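Local coordinates for clavulanic acid biosynthesis oligopeptide binding protein 2 (Streptomyces clavuligerus, PDB 2WOL) that probably binds peptides as a family 5 extracellular solute-binding protein, and belongs to the clavulanic acid biosynthesis pathway, at residues A393-A406 / R442-G454. Sequence-based numbering, arbitrary orientation.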
loop_
_atom_site.group_PDB
_atom_site.type_symbol
_atom_site.label_atom_id
_atom_site.label_comp_id
_atom_site.label_asym_id
_atom_site.label_seq_id
_atom_site.Cartn_x
_atom_site.Cartn_y
_atom_site.Cartn_z
ATOM N N ALA A 393 6.917 -31.352 -0.402
ATOM C CA ALA A 393 6.353 -30.220 0.328
ATOM C C ALA A 393 5.106 -29.679 -0.361
ATOM O O ALA A 393 4.734 -30.139 -1.444
ATOM C CB ALA A 393 7.402 -29.115 0.513
ATOM N N VAL A 394 4.465 -28.708 0.286
ATOM C CA VAL A 394 3.245 -28.085 -0.218
ATOM C C VAL A 394 3.426 -26.573 -0.311
ATOM O O VAL A 394 3.915 -25.935 0.627
ATOM C CB VAL A 394 2.017 -28.405 0.689
ATOM C CG1 VAL A 394 0.746 -27.780 0.133
ATOM C CG2 VAL A 394 1.834 -29.912 0.841
ATOM N N ILE A 395 3.021 -26.016 -1.450
ATOM C CA ILE A 395 2.990 -24.570 -1.644
ATOM C C ILE A 395 1.548 -24.060 -1.586
ATOM O O ILE A 395 0.663 -24.592 -2.263
ATOM C CB ILE A 395 3.714 -24.132 -2.960
ATOM C CG1 ILE A 395 3.740 -22.600 -3.081
ATOM C CG2 ILE A 395 3.108 -24.821 -4.206
ATOM C CD1 ILE A 395 4.770 -22.074 -4.077
ATOM N N GLY A 396 1.322 -23.042 -0.759
ATOM C CA GLY A 396 0.008 -22.414 -0.637
ATOM C C GLY A 396 -0.140 -21.244 -1.591
ATOM O O GLY A 396 0.803 -20.475 -1.793
ATOM N N THR A 397 -1.327 -21.105 -2.177
ATOM C CA THR A 397 -1.574 -20.060 -3.167
ATOM C C THR A 397 -3.067 -19.740 -3.310
ATOM O O THR A 397 -3.905 -20.372 -2.665
ATOM C CB THR A 397 -0.969 -20.443 -4.543
ATOM O OG1 THR A 397 -0.985 -19.308 -5.411
ATOM C CG2 THR A 397 -1.738 -21.590 -5.191
ATOM N N GLN A 398 -3.369 -18.738 -4.135
ATOM C CA GLN A 398 -4.733 -18.405 -4.562
ATOM C C GLN A 398 -4.958 -18.967 -5.955
ATOM O O GLN A 398 -3.998 -19.209 -6.690
ATOM C CB GLN A 398 -4.905 -16.888 -4.694
ATOM C CG GLN A 398 -4.852 -16.058 -3.433
ATOM C CD GLN A 398 -5.044 -14.571 -3.720
ATOM O OE1 GLN A 398 -4.850 -14.111 -4.851
ATOM N NE2 GLN A 398 -5.430 -13.816 -2.700
ATOM N N ARG A 399 -6.225 -19.132 -6.337
ATOM C CA ARG A 399 -6.592 -19.325 -7.740
ATOM C C ARG A 399 -6.222 -18.087 -8.556
ATOM O O ARG A 399 -6.256 -16.967 -8.040
ATOM C CB ARG A 399 -8.094 -19.600 -7.874
ATOM C CG ARG A 399 -8.467 -21.071 -7.779
ATOM C CD ARG A 399 -9.945 -21.278 -7.455
ATOM N NE ARG A 399 -10.239 -21.105 -6.029
ATOM C CZ ARG A 399 -10.233 -22.084 -5.126
ATOM N NH1 ARG A 399 -9.938 -23.329 -5.479
ATOM N NH2 ARG A 399 -10.520 -21.814 -3.857
ATOM N N GLY A 400 -5.859 -18.292 -9.821
ATOM C CA GLY A 400 -5.542 -17.185 -10.722
ATOM C C GLY A 400 -4.056 -17.002 -10.970
ATOM O O GLY A 400 -3.329 -17.974 -11.181
ATOM N N LYS A 401 -3.609 -15.748 -10.943
ATOM C CA LYS A 401 -2.218 -15.400 -11.245
ATOM C C LYS A 401 -1.240 -15.989 -10.230
ATOM O O LYS A 401 -0.115 -16.360 -10.582
ATOM C CB LYS A 401 -2.048 -13.878 -11.326
ATOM C CG LYS A 401 -0.940 -13.418 -12.266
ATOM C CD LYS A 401 -1.330 -13.603 -13.729
ATOM C CE LYS A 401 -0.213 -13.166 -14.663
ATOM N NZ LYS A 401 -0.373 -13.738 -16.032
ATOM N N PHE A 402 -1.676 -16.066 -8.975
ATOM C CA PHE A 402 -0.886 -16.675 -7.906
ATOM C C PHE A 402 -0.666 -18.162 -8.170
ATOM O O PHE A 402 0.397 -18.698 -7.844
ATOM C CB PHE A 402 -1.576 -16.481 -6.552
ATOM C CG PHE A 402 -1.323 -15.140 -5.911
ATOM C CD1 PHE A 402 -1.012 -14.017 -6.676
ATOM C CD2 PHE A 402 -1.435 -14.998 -4.533
ATOM C CE1 PHE A 402 -0.794 -12.779 -6.072
ATOM C CE2 PHE A 402 -1.225 -13.767 -3.922
ATOM C CZ PHE A 402 -0.901 -12.657 -4.692
ATOM N N ARG A 403 -1.675 -18.820 -8.745
ATOM C CA ARG A 403 -1.589 -20.244 -9.082
ATOM C C ARG A 403 -0.567 -20.499 -10.191
ATOM O O ARG A 403 0.210 -21.456 -10.115
ATOM C CB ARG A 403 -2.966 -20.813 -9.460
ATOM C CG ARG A 403 -2.959 -22.278 -9.916
ATOM C CD ARG A 403 -2.378 -23.202 -8.851
ATOM N NE ARG A 403 -2.033 -24.522 -9.380
ATOM C CZ ARG A 403 -2.734 -25.632 -9.165
ATOM N NH1 ARG A 403 -3.835 -25.604 -8.425
ATOM N NH2 ARG A 403 -2.327 -26.779 -9.689
ATOM N N LEU A 404 -0.565 -19.637 -11.206
ATOM C CA LEU A 404 0.430 -19.721 -12.276
ATOM C C LEU A 404 1.848 -19.614 -11.723
ATOM O O LEU A 404 2.738 -20.357 -12.137
ATOM C CB LEU A 404 0.196 -18.642 -13.341
ATOM C CG LEU A 404 -1.107 -18.677 -14.147
ATOM C CD1 LEU A 404 -1.146 -17.506 -15.117
ATOM C CD2 LEU A 404 -1.288 -19.995 -14.889
ATOM N N VAL A 405 2.045 -18.694 -10.782
ATOM C CA VAL A 405 3.334 -18.543 -10.107
ATOM C C VAL A 405 3.679 -19.807 -9.309
ATOM O O VAL A 405 4.806 -20.309 -9.394
ATOM C CB VAL A 405 3.372 -17.266 -9.230
ATOM C CG1 VAL A 405 4.606 -17.245 -8.329
ATOM C CG2 VAL A 405 3.333 -16.020 -10.112
ATOM N N ALA A 406 2.705 -20.335 -8.568
ATOM C CA ALA A 406 2.902 -21.578 -7.814
ATOM C C ALA A 406 3.358 -22.724 -8.718
ATOM O O ALA A 406 4.291 -23.453 -8.373
ATOM C CB ALA A 406 1.633 -21.966 -7.057
ATOM N N ARG A 442 -0.157 -23.836 9.438
ATOM C CA ARG A 442 0.171 -25.087 10.127
ATOM C C ARG A 442 -0.803 -26.222 9.790
ATOM O O ARG A 442 -0.377 -27.353 9.562
ATOM C CB ARG A 442 0.255 -24.860 11.637
ATOM C CG ARG A 442 1.510 -24.128 12.064
ATOM C CD ARG A 442 1.362 -23.554 13.462
ATOM N NE ARG A 442 2.594 -22.925 13.929
ATOM C CZ ARG A 442 2.981 -21.694 13.602
ATOM N NH1 ARG A 442 2.234 -20.945 12.793
ATOM N NH2 ARG A 442 4.119 -21.216 14.090
ATOM N N GLU A 443 -2.099 -25.914 9.743
ATOM C CA GLU A 443 -3.129 -26.916 9.418
ATOM C C GLU A 443 -2.846 -27.639 8.099
ATOM O O GLU A 443 -2.976 -28.867 8.004
ATOM C CB GLU A 443 -4.520 -26.269 9.376
ATOM C CG GLU A 443 -5.647 -27.238 9.004
ATOM C CD GLU A 443 -7.014 -26.576 8.875
ATOM O OE1 GLU A 443 -7.188 -25.424 9.332
ATOM O OE2 GLU A 443 -7.924 -27.220 8.309
ATOM N N HIS A 444 -2.456 -26.869 7.086
ATOM C CA HIS A 444 -2.244 -27.403 5.748
ATOM C C HIS A 444 -0.775 -27.671 5.436
ATOM O O HIS A 444 -0.454 -28.158 4.353
ATOM C CB HIS A 444 -2.854 -26.473 4.701
ATOM C CG HIS A 444 -4.331 -26.296 4.849
ATOM N ND1 HIS A 444 -5.232 -27.292 4.538
ATOM C CD2 HIS A 444 -5.065 -25.246 5.283
ATOM C CE1 HIS A 444 -6.459 -26.859 4.769
ATOM N NE2 HIS A 444 -6.385 -25.619 5.220
ATOM N N GLY A 445 0.100 -27.361 6.388
ATOM C CA GLY A 445 1.537 -27.625 6.244
ATOM C C GLY A 445 2.126 -26.906 5.047
ATOM O O GLY A 445 2.767 -27.522 4.187
ATOM N N LEU A 446 1.914 -25.594 5.012
ATOM C CA LEU A 446 2.298 -24.763 3.872
ATOM C C LEU A 446 3.716 -24.225 4.040
ATOM O O LEU A 446 3.930 -23.124 4.558
ATOM C CB LEU A 446 1.288 -23.624 3.673
ATOM C CG LEU A 446 -0.179 -24.065 3.557
ATOM C CD1 LEU A 446 -1.133 -22.881 3.474
ATOM C CD2 LEU A 446 -0.385 -25.016 2.374
ATOM N N GLY A 447 4.683 -25.025 3.598
ATOM C CA GLY A 447 6.101 -24.703 3.721
ATOM C C GLY A 447 6.518 -23.535 2.851
ATOM O O GLY A 447 7.477 -22.830 3.175
ATOM N N LEU A 448 5.803 -23.355 1.739
ATOM C CA LEU A 448 5.971 -22.192 0.869
ATOM C C LEU A 448 4.627 -21.513 0.649
ATOM O O LEU A 448 3.587 -22.179 0.633
ATOM C CB LEU A 448 6.564 -22.589 -0.490
ATOM C CG LEU A 448 7.788 -23.505 -0.529
ATOM C CD1 LEU A 448 7.347 -24.935 -0.822
ATOM C CD2 LEU A 448 8.789 -23.046 -1.571
ATOM N N LEU A 449 4.660 -20.194 0.470
ATOM C CA LEU A 449 3.455 -19.390 0.243
ATOM C C LEU A 449 3.724 -18.347 -0.826
ATOM O O LEU A 449 4.748 -17.655 -0.777
ATOM C CB LEU A 449 3.024 -18.686 1.534
ATOM C CG LEU A 449 2.489 -19.561 2.670
ATOM C CD1 LEU A 449 2.460 -18.787 3.981
ATOM C CD2 LEU A 449 1.092 -20.080 2.312
ATOM N N VAL A 450 2.805 -18.229 -1.784
ATOM C CA VAL A 450 2.888 -17.191 -2.809
ATOM C C VAL A 450 2.067 -15.992 -2.365
ATOM O O VAL A 450 0.902 -16.132 -1.990
ATOM C CB VAL A 450 2.344 -17.679 -4.177
ATOM C CG1 VAL A 450 2.406 -16.556 -5.227
ATOM C CG2 VAL A 450 3.114 -18.894 -4.659
ATOM N N THR A 451 2.665 -14.806 -2.410
ATOM C CA THR A 451 1.907 -13.604 -2.098
ATOM C C THR A 451 2.469 -12.357 -2.769
ATOM O O THR A 451 3.507 -12.408 -3.425
ATOM C CB THR A 451 1.744 -13.406 -0.563
ATOM O OG1 THR A 451 0.674 -12.485 -0.315
ATOM C CG2 THR A 451 3.026 -12.901 0.082
ATOM N N ASP A 452 1.749 -11.251 -2.628
ATOM C CA ASP A 452 2.266 -9.944 -3.003
ATOM C C ASP A 452 2.009 -8.979 -1.857
ATOM O O ASP A 452 1.140 -9.228 -1.019
ATOM C CB ASP A 452 1.685 -9.455 -4.338
ATOM C CG ASP A 452 0.211 -9.085 -4.259
ATOM O OD1 ASP A 452 -0.531 -9.628 -3.414
ATOM O OD2 ASP A 452 -0.213 -8.244 -5.080
ATOM N N TRP A 453 2.783 -7.900 -1.811
ATOM C CA TRP A 453 2.771 -6.984 -0.681
ATOM C C TRP A 453 3.100 -5.575 -1.140
ATOM O O TRP A 453 4.004 -5.377 -1.951
ATOM C CB TRP A 453 3.795 -7.434 0.366
ATOM C CG TRP A 453 4.164 -6.372 1.363
ATOM C CD1 TRP A 453 5.333 -5.664 1.406
ATOM C CD2 TRP A 453 3.365 -5.895 2.454
ATOM N NE1 TRP A 453 5.311 -4.779 2.454
ATOM C CE2 TRP A 453 4.118 -4.900 3.117
ATOM C CE3 TRP A 453 2.088 -6.212 2.936
ATOM C CZ2 TRP A 453 3.636 -4.217 4.238
ATOM C CZ3 TRP A 453 1.615 -5.540 4.058
ATOM C CH2 TRP A 453 2.386 -4.550 4.691
ATOM N N GLY A 454 2.351 -4.609 -0.618
ATOM C CA GLY A 454 2.676 -3.196 -0.759
ATOM C C GLY A 454 2.628 -2.534 0.606
ATOM O O GLY A 454 1.752 -2.828 1.420
HETATM O O HOH W 1 5.282 -28.052 3.037
#
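V450 packs its CG1 methyl over one face of the F402 ring, 4.0 Å from F402 CG, where strands 393-398 and 448-453 run parallel in the central mixed sheet of one lobe of this solute-binding fold. Strand 393-398 turns through G400, the N-cap, into the helix that begins at K401 and lies against the sheet. A branched valine suits this junction: CG1, anti to the backbone N (chi1 178°), also meets V405 of the helix, while CG2 reaches I395 CD1 at 3.6 Å. Beyond V450, strand 303-309 adds H305 to the same cluster.

The two firmer backbone bonds between the strands both use G396, which donates its N-H to L448 O at 2.8 Å, nearly straight at hydrogen, and accepts from V450 N on its own O at 3.0 Å; a weak third runs from L448 N to V394 O. Lacking a side chain, G396 lets the CD2 methyls of L446 and L449 settle close over its CA, at 4.0 and 3.9 Å. At the other end, G445 takes the positive phi that closes helix 438-444 in a Schellman motif, and a water joins its O to V394 N.

F402 suits both neighbours: its flat face takes the V450 methyl, and its partly positive C-H rim favours the anionic D452 carboxylate, which stands 83° from the ring plane with OD1 3.3 Å from F402 CZ.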